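GDNF family receptor alpha-3 (Homo sapiens, PDB 2GH0) serves as receptor for artemin, a growth factor supporting sensory and sympathetic neurons, whose binding leads to autophosphorylation and activation of the RET receptor. Local coordinates at residues Arg81-Pro87 with Thr151-Asn157; Asn97-Arg102 with Glu177-Glu182; Leu11-Phe15 with His202-Phe206; Ile127-Cys131 with Asn188-Thr192. All blocks are in the same frame, centred on the assembly; numbering follows the deposited sequence.

Contact 1 (Arg81-Pro87 with Thr151-Asn157); sequences RRNTIAP and TPNFVSN. With NAG (2-acetamido-2-deoxy-beta-D-glucopyranose), chain E.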
# COMPACT_ATOMS: atom_id res chain seq x y z
N ARG C 81 38.83 -2.26 -19.33
CA ARG C 81 39.60 -3.39 -18.75
C ARG C 81 40.46 -2.95 -17.60
O ARG C 81 40.49 -3.63 -16.55
CB ARG C 81 40.56 -4.00 -19.78
CG ARG C 81 41.24 -5.25 -19.32
CD ARG C 81 41.93 -5.90 -20.53
NE ARG C 81 42.94 -4.99 -21.07
CZ ARG C 81 43.48 -5.13 -22.27
NH1 ARG C 81 43.08 -6.15 -23.08
NH2 ARG C 81 44.40 -4.28 -22.67
N ARG C 82 41.14 -1.81 -17.74
CA ARG C 82 42.03 -1.29 -16.67
C ARG C 82 41.27 -0.85 -15.39
O ARG C 82 41.82 -0.80 -14.26
CB ARG C 82 42.83 -0.08 -17.26
CG ARG C 82 44.02 0.34 -16.46
CD ARG C 82 44.71 1.54 -17.15
NE ARG C 82 43.91 2.74 -17.26
CZ ARG C 82 43.67 3.54 -16.22
NH1 ARG C 82 44.18 3.25 -15.03
NH2 ARG C 82 42.91 4.63 -16.36
N ASN C 83 40.00 -0.47 -15.56
CA ASN C 83 39.20 -0.06 -14.38
C ASN C 83 38.20 -1.04 -13.84
O ASN C 83 37.47 -0.71 -12.88
CB ASN C 83 38.50 1.26 -14.70
CG ASN C 83 39.52 2.41 -14.78
OD1 ASN C 83 39.96 2.89 -13.75
ND2 ASN C 83 39.97 2.75 -15.99
N THR C 84 38.21 -2.23 -14.43
CA THR C 84 37.32 -3.30 -14.03
C THR C 84 37.39 -3.65 -12.55
O THR C 84 36.33 -3.89 -11.95
CB THR C 84 37.43 -4.52 -14.98
OG1 THR C 84 36.90 -4.13 -16.24
CG2 THR C 84 36.67 -5.73 -14.45
N ILE C 85 38.59 -3.68 -11.94
CA ILE C 85 38.72 -3.94 -10.50
C ILE C 85 38.65 -2.68 -9.64
O ILE C 85 38.98 -2.72 -8.45
CB ILE C 85 40.03 -4.78 -10.12
CG1 ILE C 85 41.38 -4.09 -10.48
CG2 ILE C 85 39.98 -6.22 -10.69
CD1 ILE C 85 42.55 -4.77 -9.93
N ALA C 86 38.23 -1.56 -10.23
CA ALA C 86 38.13 -0.27 -9.50
C ALA C 86 39.47 0.12 -8.80
O ALA C 86 39.50 0.28 -7.58
CB ALA C 86 36.98 -0.34 -8.46
N PRO C 87 40.57 0.30 -9.57
CA PRO C 87 41.92 0.54 -8.96
C PRO C 87 41.98 1.88 -8.16
O PRO C 87 42.73 2.01 -7.13
CB PRO C 87 42.89 0.53 -10.17
CG PRO C 87 41.99 0.89 -11.40
CD PRO C 87 40.62 0.29 -11.05
N THR C 151 47.87 -6.34 -5.05
CA THR C 151 46.88 -6.45 -6.16
C THR C 151 47.54 -6.02 -7.45
O THR C 151 48.04 -4.87 -7.52
CB THR C 151 45.58 -5.58 -5.87
OG1 THR C 151 44.87 -6.20 -4.81
CG2 THR C 151 44.67 -5.44 -7.11
N PRO C 152 47.59 -6.92 -8.45
CA PRO C 152 48.10 -6.55 -9.77
C PRO C 152 47.03 -5.93 -10.69
O PRO C 152 45.78 -6.16 -10.49
CB PRO C 152 48.54 -7.91 -10.33
CG PRO C 152 47.58 -8.88 -9.80
CD PRO C 152 47.17 -8.34 -8.43
N ASN C 153 47.45 -5.18 -11.70
CA ASN C 153 46.41 -4.68 -12.63
C ASN C 153 47.03 -4.25 -13.95
O ASN C 153 48.22 -4.01 -14.01
CB ASN C 153 45.70 -3.45 -12.02
CG ASN C 153 44.41 -3.05 -12.80
OD1 ASN C 153 43.70 -3.92 -13.31
ND2 ASN C 153 44.14 -1.71 -12.90
N PHE C 154 46.22 -4.11 -15.00
CA PHE C 154 46.71 -3.57 -16.28
C PHE C 154 47.21 -2.14 -16.07
O PHE C 154 46.61 -1.36 -15.36
CB PHE C 154 45.59 -3.58 -17.34
CG PHE C 154 45.15 -4.98 -17.67
CD1 PHE C 154 44.08 -5.56 -17.02
CD2 PHE C 154 45.92 -5.75 -18.54
CE1 PHE C 154 43.72 -6.88 -17.29
CE2 PHE C 154 45.59 -7.07 -18.82
CZ PHE C 154 44.44 -7.63 -18.22
N VAL C 155 48.26 -1.77 -16.78
CA VAL C 155 48.87 -0.47 -16.54
C VAL C 155 48.44 0.52 -17.62
O VAL C 155 48.57 1.75 -17.44
CB VAL C 155 50.42 -0.59 -16.52
CG1 VAL C 155 50.86 -1.62 -15.47
CG2 VAL C 155 50.93 -0.97 -17.85
N SER C 156 47.94 0.00 -18.74
CA SER C 156 47.69 0.84 -19.90
C SER C 156 46.33 0.62 -20.53
O SER C 156 45.76 -0.47 -20.40
CB SER C 156 48.78 0.56 -21.00
OG SER C 156 48.51 1.26 -22.20
N ASN C 157 45.83 1.63 -21.24
CA ASN C 157 44.64 1.41 -22.09
C ASN C 157 44.98 1.05 -23.54
O ASN C 157 44.08 0.88 -24.36
CB ASN C 157 43.69 2.62 -22.08
CG ASN C 157 44.37 3.90 -22.34
OD1 ASN C 157 45.45 3.94 -22.98
ND2 ASN C 157 43.77 4.99 -21.83
C1 NAG E . 52.20 -0.40 -22.04
C2 NAG E . 53.74 -0.49 -22.26
C3 NAG E . 54.46 0.27 -21.17
C4 NAG E . 53.98 1.70 -20.98
C5 NAG E . 52.47 1.60 -20.87
C6 NAG E . 51.64 2.88 -20.70
C7 NAG E . 54.90 -2.50 -23.16
C8 NAG E . 55.42 -3.85 -22.76
N2 NAG E . 54.20 -1.90 -22.19
O3 NAG E . 55.82 0.18 -21.46
O4 NAG E . 54.48 1.99 -19.69
O5 NAG E . 51.95 1.00 -22.02
O6 NAG E . 52.14 3.69 -21.67
O7 NAG E . 55.17 -1.98 -24.25
O HOH W 1 43.92 -2.28 -20.24
O HOH W 2 40.98 -3.93 -13.78
O HOH W 3 46.47 1.20 -14.29

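Contact 2 (Asn97-Arg102 with Glu177-Glu182); sequences NCLELR and ECEMLE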
# COMPACT_ATOMS: atom_id res chain seq x y z
N ASN C 97 57.34 1.53 -2.05
CA ASN C 97 58.42 0.68 -2.53
C ASN C 97 57.92 -0.77 -2.63
O ASN C 97 57.11 -1.24 -1.79
CB ASN C 97 59.64 0.81 -1.62
CG ASN C 97 60.78 -0.03 -2.07
OD1 ASN C 97 60.84 -1.19 -1.72
ND2 ASN C 97 61.70 0.55 -2.87
N CYS C 98 58.32 -1.48 -3.66
CA CYS C 98 57.74 -2.85 -3.81
C CYS C 98 58.03 -3.79 -2.64
O CYS C 98 57.17 -4.64 -2.33
CB CYS C 98 58.25 -3.51 -5.06
SG CYS C 98 57.65 -2.69 -6.58
N LEU C 99 59.25 -3.67 -2.09
CA LEU C 99 59.74 -4.48 -0.95
C LEU C 99 59.01 -4.18 0.36
O LEU C 99 58.71 -5.10 1.12
CB LEU C 99 61.26 -4.34 -0.74
CG LEU C 99 62.09 -4.81 -1.93
CD1 LEU C 99 63.54 -4.46 -1.68
CD2 LEU C 99 61.85 -6.31 -2.24
N GLU C 100 58.72 -2.90 0.62
CA GLU C 100 57.71 -2.52 1.66
C GLU C 100 56.30 -3.08 1.50
O GLU C 100 55.67 -3.53 2.45
CB GLU C 100 57.63 -1.00 1.73
CG GLU C 100 58.94 -0.52 2.30
CD GLU C 100 59.33 -1.37 3.50
OE1 GLU C 100 58.38 -1.50 4.38
OE2 GLU C 100 60.54 -1.88 3.57
N LEU C 101 55.77 -2.98 0.29
CA LEU C 101 54.49 -3.61 -0.02
C LEU C 101 54.44 -5.13 0.27
O LEU C 101 53.48 -5.64 0.88
CB LEU C 101 54.19 -3.34 -1.50
CG LEU C 101 52.76 -3.55 -1.99
CD1 LEU C 101 51.70 -2.74 -1.12
CD2 LEU C 101 52.62 -3.27 -3.53
N ARG C 102 55.43 -5.89 -0.23
CA ARG C 102 55.53 -7.32 0.10
C ARG C 102 55.60 -7.58 1.59
O ARG C 102 55.06 -8.56 2.08
CB ARG C 102 56.79 -7.94 -0.52
CG ARG C 102 56.71 -9.48 -0.57
CD ARG C 102 57.92 -10.14 -1.28
NE ARG C 102 59.18 -9.67 -0.67
CZ ARG C 102 60.39 -9.92 -1.17
NH1 ARG C 102 60.50 -10.69 -2.23
NH2 ARG C 102 61.49 -9.44 -0.58
N GLU C 177 66.85 -6.69 -5.73
CA GLU C 177 65.86 -7.52 -5.09
C GLU C 177 64.51 -6.94 -5.42
O GLU C 177 63.56 -7.67 -5.66
CB GLU C 177 66.04 -7.56 -3.58
CG GLU C 177 65.26 -8.72 -3.00
CD GLU C 177 65.22 -8.77 -1.47
OE1 GLU C 177 66.04 -8.13 -0.80
OE2 GLU C 177 64.32 -9.49 -0.98
N CYS C 178 64.44 -5.61 -5.48
CA CYS C 178 63.15 -4.96 -5.74
C CYS C 178 62.71 -5.25 -7.15
O CYS C 178 61.55 -5.54 -7.39
CB CYS C 178 63.27 -3.45 -5.56
SG CYS C 178 61.74 -2.54 -5.63
N GLU C 179 63.65 -5.14 -8.09
CA GLU C 179 63.28 -5.27 -9.53
C GLU C 179 62.85 -6.70 -9.81
O GLU C 179 62.03 -6.98 -10.64
CB GLU C 179 64.50 -4.92 -10.39
CG GLU C 179 64.80 -3.40 -10.50
CD GLU C 179 66.11 -3.07 -11.23
OE1 GLU C 179 66.95 -3.99 -11.45
OE2 GLU C 179 66.37 -1.85 -11.47
N MET C 180 63.51 -7.63 -9.15
CA MET C 180 63.14 -9.06 -9.25
C MET C 180 61.69 -9.30 -8.87
O MET C 180 60.97 -9.96 -9.58
CB MET C 180 64.08 -9.84 -8.33
CG MET C 180 63.58 -11.24 -8.04
SD MET C 180 63.70 -12.32 -9.45
CE MET C 180 65.42 -12.47 -9.38
N LEU C 181 61.25 -8.73 -7.75
CA LEU C 181 59.83 -8.87 -7.31
C LEU C 181 58.92 -8.20 -8.29
O LEU C 181 57.96 -8.79 -8.77
CB LEU C 181 59.69 -8.27 -5.89
CG LEU C 181 58.27 -8.19 -5.28
CD1 LEU C 181 57.62 -9.56 -5.22
CD2 LEU C 181 58.42 -7.58 -3.91
N GLU C 182 59.19 -6.94 -8.60
CA GLU C 182 58.37 -6.17 -9.56
C GLU C 182 58.26 -6.91 -10.92
O GLU C 182 57.16 -7.01 -11.53
CB GLU C 182 59.05 -4.80 -9.78
CG GLU C 182 58.02 -3.79 -10.28
CD GLU C 182 57.77 -3.82 -11.82
OE1 GLU C 182 58.67 -4.27 -12.58
OE2 GLU C 182 56.71 -3.30 -12.25

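Contact 3 (Leu11-Phe15 with His202-Phe206); sequences LCLKF and HSQLF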
# COMPACT_ATOMS: atom_id res chain seq x y z
N LEU C 11 34.66 -6.26 -26.62
CA LEU C 11 34.51 -7.57 -25.97
C LEU C 11 34.63 -7.44 -24.46
O LEU C 11 34.10 -8.26 -23.74
CB LEU C 11 35.55 -8.58 -26.49
CG LEU C 11 35.33 -8.92 -27.97
CD1 LEU C 11 36.21 -10.07 -28.41
CD2 LEU C 11 33.89 -9.29 -28.22
N CYS C 12 35.32 -6.42 -23.97
CA CYS C 12 35.32 -6.23 -22.51
C CYS C 12 33.89 -5.96 -21.98
O CYS C 12 33.49 -6.54 -20.99
CB CYS C 12 36.27 -5.12 -22.10
SG CYS C 12 38.00 -5.77 -22.21
N LEU C 13 33.13 -5.14 -22.69
CA LEU C 13 31.72 -4.89 -22.36
C LEU C 13 30.94 -6.19 -22.49
O LEU C 13 30.17 -6.54 -21.60
CB LEU C 13 31.10 -3.80 -23.26
CG LEU C 13 29.60 -3.50 -23.02
CD1 LEU C 13 29.25 -3.27 -21.53
CD2 LEU C 13 29.13 -2.31 -23.85
N LYS C 14 31.08 -6.89 -23.62
CA LYS C 14 30.38 -8.18 -23.78
C LYS C 14 30.67 -9.18 -22.66
O LYS C 14 29.73 -9.85 -22.14
CB LYS C 14 30.65 -8.78 -25.17
CG LYS C 14 30.00 -8.01 -26.30
CD LYS C 14 30.38 -8.69 -27.63
CE LYS C 14 29.81 -8.01 -28.87
NZ LYS C 14 29.62 -9.03 -30.01
N PHE C 15 31.93 -9.34 -22.28
CA PHE C 15 32.23 -10.24 -21.15
C PHE C 15 31.71 -9.82 -19.78
O PHE C 15 31.37 -10.68 -18.96
CB PHE C 15 33.72 -10.58 -21.08
CG PHE C 15 34.13 -11.59 -22.12
CD1 PHE C 15 34.73 -11.17 -23.31
CD2 PHE C 15 33.90 -12.94 -21.90
CE1 PHE C 15 35.10 -12.08 -24.31
CE2 PHE C 15 34.25 -13.88 -22.89
CZ PHE C 15 34.85 -13.45 -24.10
N HIS C 202 39.17 -15.81 -25.73
CA HIS C 202 38.04 -14.86 -25.63
C HIS C 202 37.60 -14.20 -26.96
O HIS C 202 36.38 -14.13 -27.24
CB HIS C 202 38.37 -13.81 -24.54
CG HIS C 202 38.35 -14.40 -23.18
ND1 HIS C 202 39.05 -13.87 -22.13
CD2 HIS C 202 37.72 -15.51 -22.70
CE1 HIS C 202 38.85 -14.61 -21.04
NE2 HIS C 202 38.07 -15.62 -21.36
N SER C 203 38.52 -13.74 -27.76
CA SER C 203 38.21 -13.23 -29.11
C SER C 203 37.52 -14.29 -29.99
O SER C 203 36.61 -13.98 -30.79
CB SER C 203 39.46 -12.74 -29.87
OG SER C 203 40.09 -11.76 -29.05
N GLN C 204 37.96 -15.54 -29.82
CA GLN C 204 37.47 -16.61 -30.67
C GLN C 204 36.07 -17.07 -30.30
O GLN C 204 35.28 -17.49 -31.18
CB GLN C 204 38.46 -17.76 -30.65
CG GLN C 204 39.81 -17.38 -31.30
CD GLN C 204 40.97 -18.33 -30.90
OE1 GLN C 204 40.76 -19.45 -30.38
NE2 GLN C 204 42.19 -17.90 -31.18
N LEU C 205 35.80 -17.09 -28.99
CA LEU C 205 34.50 -17.50 -28.46
C LEU C 205 33.41 -16.61 -29.04
O LEU C 205 32.29 -17.08 -29.40
CB LEU C 205 34.53 -17.42 -26.92
CG LEU C 205 33.35 -18.03 -26.15
CD1 LEU C 205 33.11 -19.51 -26.45
CD2 LEU C 205 33.50 -17.78 -24.63
N PHE C 206 33.75 -15.33 -29.18
CA PHE C 206 32.82 -14.31 -29.72
C PHE C 206 32.89 -14.07 -31.21
O PHE C 206 32.14 -13.23 -31.72
CB PHE C 206 32.99 -12.95 -29.01
CG PHE C 206 32.10 -12.78 -27.82
CD1 PHE C 206 32.58 -13.04 -26.56
CD2 PHE C 206 30.76 -12.41 -27.96
CE1 PHE C 206 31.76 -12.93 -25.42
CE2 PHE C 206 29.93 -12.28 -26.83
CZ PHE C 206 30.43 -12.55 -25.56

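Contact 4 (Ile127-Cys131 with Asn188-Thr192); sequences ILGTC and NPCLT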
# COMPACT_ATOMS: atom_id res chain seq x y z
N ILE C 127 63.08 -19.94 -20.63
CA ILE C 127 63.10 -18.62 -21.29
C ILE C 127 61.90 -18.36 -22.19
O ILE C 127 61.53 -17.19 -22.44
CB ILE C 127 64.45 -18.48 -22.07
CG1 ILE C 127 64.88 -17.01 -22.33
CG2 ILE C 127 64.50 -19.28 -23.38
CD1 ILE C 127 64.36 -16.10 -21.34
N LEU C 128 61.25 -19.45 -22.62
CA LEU C 128 60.12 -19.39 -23.60
C LEU C 128 58.83 -18.98 -22.98
O LEU C 128 57.88 -18.48 -23.66
CB LEU C 128 59.96 -20.78 -24.20
CG LEU C 128 60.86 -21.13 -25.39
CD1 LEU C 128 61.70 -20.03 -26.03
CD2 LEU C 128 61.50 -22.45 -25.32
N GLY C 129 58.75 -19.20 -21.68
CA GLY C 129 57.56 -18.91 -20.93
C GLY C 129 56.73 -20.11 -20.56
O GLY C 129 55.58 -19.96 -20.22
N THR C 130 57.29 -21.30 -20.62
CA THR C 130 56.58 -22.43 -20.06
C THR C 130 56.38 -22.21 -18.55
O THR C 130 57.36 -21.84 -17.87
CB THR C 130 57.33 -23.71 -20.34
OG1 THR C 130 57.38 -23.86 -21.77
CG2 THR C 130 56.60 -24.89 -19.74
N CYS C 131 55.16 -22.43 -18.04
CA CYS C 131 54.86 -22.20 -16.63
C CYS C 131 55.31 -23.41 -15.79
O CYS C 131 55.29 -24.55 -16.28
CB CYS C 131 53.33 -21.97 -16.43
SG CYS C 131 52.77 -20.39 -17.24
N ASN C 188 57.21 -11.22 -17.24
CA ASN C 188 57.23 -12.65 -16.80
C ASN C 188 56.62 -13.38 -17.99
O ASN C 188 55.43 -13.26 -18.20
CB ASN C 188 56.35 -12.80 -15.51
CG ASN C 188 56.19 -14.27 -15.02
OD1 ASN C 188 55.89 -14.55 -13.85
ND2 ASN C 188 56.39 -15.19 -15.94
N PRO C 189 57.42 -14.12 -18.81
CA PRO C 189 56.88 -14.72 -20.02
C PRO C 189 55.81 -15.77 -19.78
O PRO C 189 54.94 -15.96 -20.63
CB PRO C 189 58.14 -15.35 -20.68
CG PRO C 189 59.01 -15.70 -19.52
CD PRO C 189 58.87 -14.40 -18.68
N CYS C 190 55.84 -16.43 -18.63
CA CYS C 190 54.83 -17.47 -18.32
C CYS C 190 53.47 -16.76 -18.18
O CYS C 190 52.44 -17.15 -18.78
CB CYS C 190 55.21 -18.25 -17.02
SG CYS C 190 53.69 -18.90 -16.11
N LEU C 191 53.47 -15.69 -17.37
CA LEU C 191 52.26 -14.94 -17.11
C LEU C 191 51.76 -14.26 -18.38
O LEU C 191 50.58 -14.27 -18.71
CB LEU C 191 52.51 -13.93 -15.98
CG LEU C 191 51.30 -12.98 -15.72
CD1 LEU C 191 50.19 -13.85 -15.18
CD2 LEU C 191 51.65 -12.00 -14.62
N THR C 192 52.70 -13.66 -19.13
CA THR C 192 52.33 -13.02 -20.38
C THR C 192 51.71 -13.96 -21.39
O THR C 192 50.71 -13.62 -22.02
CB THR C 192 53.57 -12.37 -21.00
OG1 THR C 192 54.00 -11.38 -20.06
CG2 THR C 192 53.21 -11.70 -22.30

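Contact 1 (Arg81-Pro87 with Thr151-Asn157)
With CG anti to the backbone N (chi1 -168°), Asn153 turns its amide onto the backbone of Arg82, while Arg81, its CG also anti to the backbone N and its chain bent at chi3, lays that chain over the Phe154 ring. Asn153 ND2 donates to Arg82 O at 2.8 Å in a nearly straight bond (177°), on a lone pair and in the plane of both groups. Asn153 OD1 accepts from a water at 2.8 Å that also donates to Arg81 O and accepts from Ile85 N, so one flat amide serves the chain from Arg81 into the Asn83-Ala86 type I turn. With a leucine in its place, Arg82 O would probably lose this donor and the water one of its acceptors. The contact seats strand 152-154, half of a two-stranded antiparallel sheet in the second GDNF/GAS1 domain, against helix 75-83 of the first. Arg81 CD sits 3.9 Å from the Phe154 ring centroid, a CH-pi contact, and the guanidinium follows as a cation-pi stack, its plane 27° from the ring. Arg81 NH1 is held by Cys68 O, and a water links Arg81 NE to Ser156 O. Within the turn, Ile85 CD1 meets Thr151 CG2 tip to tip at 3.6 Å.

Contact 2 (Asn97-Arg102 with Glu177-Glu182)
Arg102 reaches across to Glu177 by running over Leu181, and its chain can be followed atom by atom. CG lies anti to the backbone N (chi1 -162°), which points the chain at the other helix. Arg102 CB rests 3.8 Å from Leu181 CD2, and Arg102 CD lies against the same methyl at 3.7 Å. The bend at chi3 then turns NE and the guanidinium, and Leu181 CD2 lies over one face of it, with Arg102 NE 3.9 Å from this methyl. At the tip, Arg102 NH2 forms a salt bridge with Glu177 OE2 at 2.9 Å, bent to 152° at the hydrogen; the carboxylate oxygen lies in the guanidinium plane but is itself met from above its own plane. A long arginine suits this place because its methylenes pack on leucine while its charge stays at the partly exposed margin. A methionine here would probably leave the Glu177 carboxylate without its cationic mate. Nearer the start of the first helix, Leu99 CD1 touches Cys178 CB at 4.0 Å, and Cys98 CB approaches Cys178 SG at 3.7 Å. Asn97 caps its helix, its OD1 accepting from Leu99 N. In the second GDNF/GAS1 domain the segments 98-102 and 177-182, parts of helices 98-106 and 175-186, cross at 66°, and the disulfides Cys98-Cys166 and Cys178-Cys168 tie both to the chain that follows strand 162-164.

Contact 3 (Leu11-Phe15 with His202-Phe206)
Phe206 drives the edge of its ring into the face of Phe15, a T-shaped pair with planes at 79° and centroids 4.8 Å apart. Its chi1 of -91° is about 30° from the staggered value, perhaps because the ring is held between Phe15 and Lys14. Phe206 CD1 is 3.4 Å from Phe15 CZ, and Phe206 CE1 lies over the Phe15 face, offset toward the rim. Phe15, with CG anti to its carbonyl carbon (chi1 -76°), sends its ring across to the other helix, where Phe15 CZ also packs on His202 CB at 3.6 Å and meets His202 O edge-on at the same separation. The imidazole lies oblique to Phe15 and completes an aromatic cluster of three, while its ND1 is hydrogen-bonded to Leu67 O.

The cluster brings helix 11-20, near the amino end of this receptor fragment and tied down by the Cys12-Cys68 disulfide, against the carboxyl end of the long helix 189-205. Large rings suit this place, where even the nearest CA atoms, of Leu11 and Ser203, are 7.5 Å apart.

Around the cluster, aliphatic chains close in. Lys14, extended beyond CG, crosses the Phe206 ring at a slant: its CB makes an off-centre CH-pi contact, and Lys14 CD lies 3.7 Å from Phe206 CE2. Leu11 divides its two methyls, CD1 going to Ser203 CA at 3.8 Å and CD2 to Phe206 CB at 3.9 Å. On the exposed flank, Leu205 CD2 comes to the Phe15 edge.

Contact 4 (Ile127-Cys131 with Asn188-Thr192)
Cys131 and Cys190 are joined by a disulfide, SG to SG 2.1 Å, with a torsion about the sulfur-sulfur bond of 101°, near the relaxed value for this link. Cys190 carries its SG anti to the backbone N, which directs it off the start of its helix toward the loop. Beside this bond the packing is closest at Gly129. Its O stands 3.2 Å from Cys190 CA in a CA-H...O contact, and Gly129 CA presses on Pro189 CB at 3.6 Å. Glycine is required here: its phi of 104° is unfavourable for other residues, and a beta carbon would collide with Pro189 O.

The disulfide belongs to the cystine framework of the second GDNF/GAS1 domain, in which such cross-links hold short helices together. Here it clips the irregular loop between helices 109-121 and 135-143 to the first turn of helix 189-205. Asn188 occupies the N-cap position, and its carbonyl O accepts from Thr192 N at 2.9 Å. Proline fits the next place well, because the first turn of a helix needs no backbone donor from it. Cys131 and Cys190 are both buried, and Cys190 also packs on Cys138 of helix 135-143. Between Gly129 and Cys131, Thr130 turns its side chain away from the helix.

Contact is far looser at Ile127 and Leu128, whose side chains are exposed. Ile127 O is 4.1 Å from Pro189 CG, and Leu128 O is 4.3 Å from Pro189 CB. The loop is also braced from within: Asp126 OD1 accepts from Thr130 N, and weakly from Leu128 N and Gly129 N.

Contact 1 is the core of the set, its centre about 7 Å from the centre of the chain, and is mostly buried; the centres of the other three lie 16 to 18 Å from that point, and these contacts are only partly buried. Its chemistry matches its place, with polar backbone atoms satisfied by an amide and by waters. Contact 2 adds a salt bridge between partly exposed residues to its leucine and cysteine packing, contact 3 relies on aromatic rings, and contact 4 on a covalent link. Contacts 3 and 4 use the same helix, 189-205, towards its two ends, whereas contacts 2 and 3 lie on opposite sides of the chain's centre. Contacts 1 and 3 touch through Arg81 CB and Cys12 SG, 4.0 Å apart.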